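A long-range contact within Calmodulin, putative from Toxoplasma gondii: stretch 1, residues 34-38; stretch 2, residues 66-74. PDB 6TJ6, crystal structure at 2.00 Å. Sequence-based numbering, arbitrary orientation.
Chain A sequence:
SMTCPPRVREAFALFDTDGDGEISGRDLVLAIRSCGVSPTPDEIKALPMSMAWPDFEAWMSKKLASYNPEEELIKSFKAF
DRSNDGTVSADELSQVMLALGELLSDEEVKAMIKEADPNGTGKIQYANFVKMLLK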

# COMPACT_ATOMS: atom_id res chain seq x y z
N SER A 34 1.88 -6.74 14.06
CA SER A 34 2.63 -5.70 13.38
C SER A 34 2.38 -4.32 13.98
O SER A 34 3.21 -3.42 13.81
CB SER A 34 2.29 -5.68 11.89
OG SER A 34 1.03 -5.08 11.65
N CYS A 35 1.27 -4.15 14.71
CA CYS A 35 1.00 -2.88 15.38
C CYS A 35 1.51 -2.86 16.81
O CYS A 35 1.18 -1.93 17.56
CB CYS A 35 -0.50 -2.59 15.34
SG CYS A 35 -1.18 -2.47 13.67
N GLY A 36 2.31 -3.85 17.20
CA GLY A 36 2.87 -3.91 18.54
C GLY A 36 1.98 -4.55 19.59
O GLY A 36 2.25 -4.37 20.78
N VAL A 37 0.94 -5.27 19.19
CA VAL A 37 0.03 -5.92 20.13
C VAL A 37 0.33 -7.41 20.17
O VAL A 37 0.37 -8.08 19.13
CB VAL A 37 -1.44 -5.66 19.74
CG1 VAL A 37 -2.37 -6.44 20.66
CG2 VAL A 37 -1.75 -4.17 19.81
N SER A 38 0.55 -7.93 21.38
CA SER A 38 0.69 -9.36 21.60
C SER A 38 -0.61 -9.90 22.18
O SER A 38 -0.80 -9.87 23.40
CB SER A 38 1.85 -9.67 22.54
OG SER A 38 3.06 -9.13 22.05
N SER A 66 -7.32 -0.64 25.97
CA SER A 66 -6.87 -1.22 27.22
C SER A 66 -5.43 -1.71 27.17
O SER A 66 -4.95 -2.30 28.14
CB SER A 66 -7.79 -2.38 27.64
OG SER A 66 -7.66 -3.47 26.74
N TYR A 67 -4.72 -1.48 26.06
CA TYR A 67 -3.40 -2.05 25.83
C TYR A 67 -2.54 -1.00 25.14
O TYR A 67 -2.85 -0.60 24.01
CB TYR A 67 -3.50 -3.31 24.97
CG TYR A 67 -2.22 -4.09 24.74
CD1 TYR A 67 -1.30 -3.68 23.78
CD2 TYR A 67 -1.95 -5.25 25.44
CE1 TYR A 67 -0.14 -4.40 23.55
CE2 TYR A 67 -0.80 -5.98 25.22
CZ TYR A 67 0.10 -5.54 24.28
OH TYR A 67 1.25 -6.26 24.05
N ASN A 68 -1.49 -0.54 25.81
CA ASN A 68 -0.60 0.45 25.23
C ASN A 68 0.62 -0.25 24.64
O ASN A 68 1.44 -0.78 25.40
CB ASN A 68 -0.16 1.48 26.28
CG ASN A 68 0.65 2.62 25.69
OD1 ASN A 68 0.87 2.68 24.48
ND2 ASN A 68 1.09 3.54 26.54
N PRO A 69 0.77 -0.27 23.31
CA PRO A 69 1.91 -1.00 22.72
C PRO A 69 3.27 -0.54 23.22
O PRO A 69 4.13 -1.39 23.50
CB PRO A 69 1.73 -0.72 21.22
CG PRO A 69 0.28 -0.50 21.05
CD PRO A 69 -0.17 0.22 22.29
N GLU A 70 3.50 0.76 23.32
CA GLU A 70 4.81 1.26 23.74
C GLU A 70 5.20 0.71 25.10
O GLU A 70 6.30 0.16 25.28
CB GLU A 70 4.80 2.79 23.76
CG GLU A 70 6.10 3.42 24.21
CD GLU A 70 6.07 4.94 24.15
OE1 GLU A 70 5.29 5.55 24.91
OE2 GLU A 70 6.82 5.52 23.34
N GLU A 71 4.30 0.83 26.08
CA GLU A 71 4.62 0.41 27.43
C GLU A 71 4.74 -1.11 27.53
O GLU A 71 5.63 -1.61 28.24
CB GLU A 71 3.56 0.94 28.40
CG GLU A 71 3.50 2.46 28.43
CD GLU A 71 2.44 3.00 29.37
OE1 GLU A 71 2.44 4.22 29.62
OE2 GLU A 71 1.61 2.21 29.86
N GLU A 72 3.89 -1.85 26.82
CA GLU A 72 3.99 -3.31 26.86
C GLU A 72 5.29 -3.80 26.22
O GLU A 72 5.90 -4.76 26.70
CB GLU A 72 2.77 -3.94 26.17
CG GLU A 72 1.44 -3.63 26.85
CD GLU A 72 1.23 -4.41 28.14
OE1 GLU A 72 2.08 -5.26 28.48
OE2 GLU A 72 0.21 -4.17 28.82
N LEU A 73 5.73 -3.14 25.14
CA LEU A 73 6.97 -3.54 24.48
C LEU A 73 8.18 -3.22 25.35
O LEU A 73 9.11 -4.03 25.48
CB LEU A 73 7.08 -2.86 23.12
CG LEU A 73 6.56 -3.62 21.89
CD1 LEU A 73 7.43 -4.82 21.59
CD2 LEU A 73 5.12 -4.04 22.10
N ILE A 74 8.21 -2.02 25.93
CA ILE A 74 9.30 -1.67 26.84
C ILE A 74 9.29 -2.61 28.05
O ILE A 74 10.35 -3.00 28.56
CB ILE A 74 9.19 -0.19 27.26
CG1 ILE A 74 9.44 0.71 26.04
CG2 ILE A 74 10.18 0.14 28.36
CD1 ILE A 74 9.33 2.19 26.34

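The polar part of this contact rests on one hydrogen bond. The backbone N of S38 donates to OH of Y67 at 3.2 Å, with an angle of 165° at the hydrogen, so the bond is nearly straight although somewhat long. The hydroxyl, at the far end of a rigid ring, meets a backbone amide, so the bond does not depend on the side chain of S38. S38 contributes backbone here, and its own side chain comes no nearer than CB, 3.8 Å from the same Y67 OH.

The apolar contacts gather around the ring that carries this hydroxyl. Y67 points toward the loop with chi1 in the t well, which lays the ring along V37 and G36 and gives it the largest covered area of any residue in the contact. V37 CG1 lies over one face of the ring, while V37 CG2 approaches CD1 of Y67 at 4.0 Å and, more loosely, CG of P69 at 4.4 Å. One branched side chain, set sideways to the second stretch, thus touches both the aromatic ring and the proline. The backbone packs here as well: CA of V37 is 3.7 Å from CE1 of Y67.

The closest backbone approach is at the glycine, where CA of G36 and CA of P69 are 5.2 Å apart. With phi/psi of 85/16, a CB would be jammed against the carbonyl O of C35, and an ideally placed one would also sit only 3.2 Å from CB of P69. The absence of a side chain therefore serves both the backbone angles and the close packing. The carbonyl O of G36 fits among carbon atoms of the other stretch, 3.2 Å from CD2 of L73 and 3.7 Å from CB of P69; it also lies at the edge of the Y67 ring, near its plane, 3.7 Å from CE1. L73 reaches it although its CA-to-CB bond points sideways, because the end of the side chain comes nearer, with chi1 of -93° between wells.

Within the second stretch, the helix sets the spacing of P69 and L73. N68 points away from the loop and occupies the N-cap, its OD1 accepting a weak bond from N of E70 at 3.5 Å. P69 follows as the first helical residue, and N of L73 donates to O of P69 at 2.9 Å. That one-turn spacing brings P69 and L73 to the same glycine carbonyl, with Y67 reaching it from just before the cap.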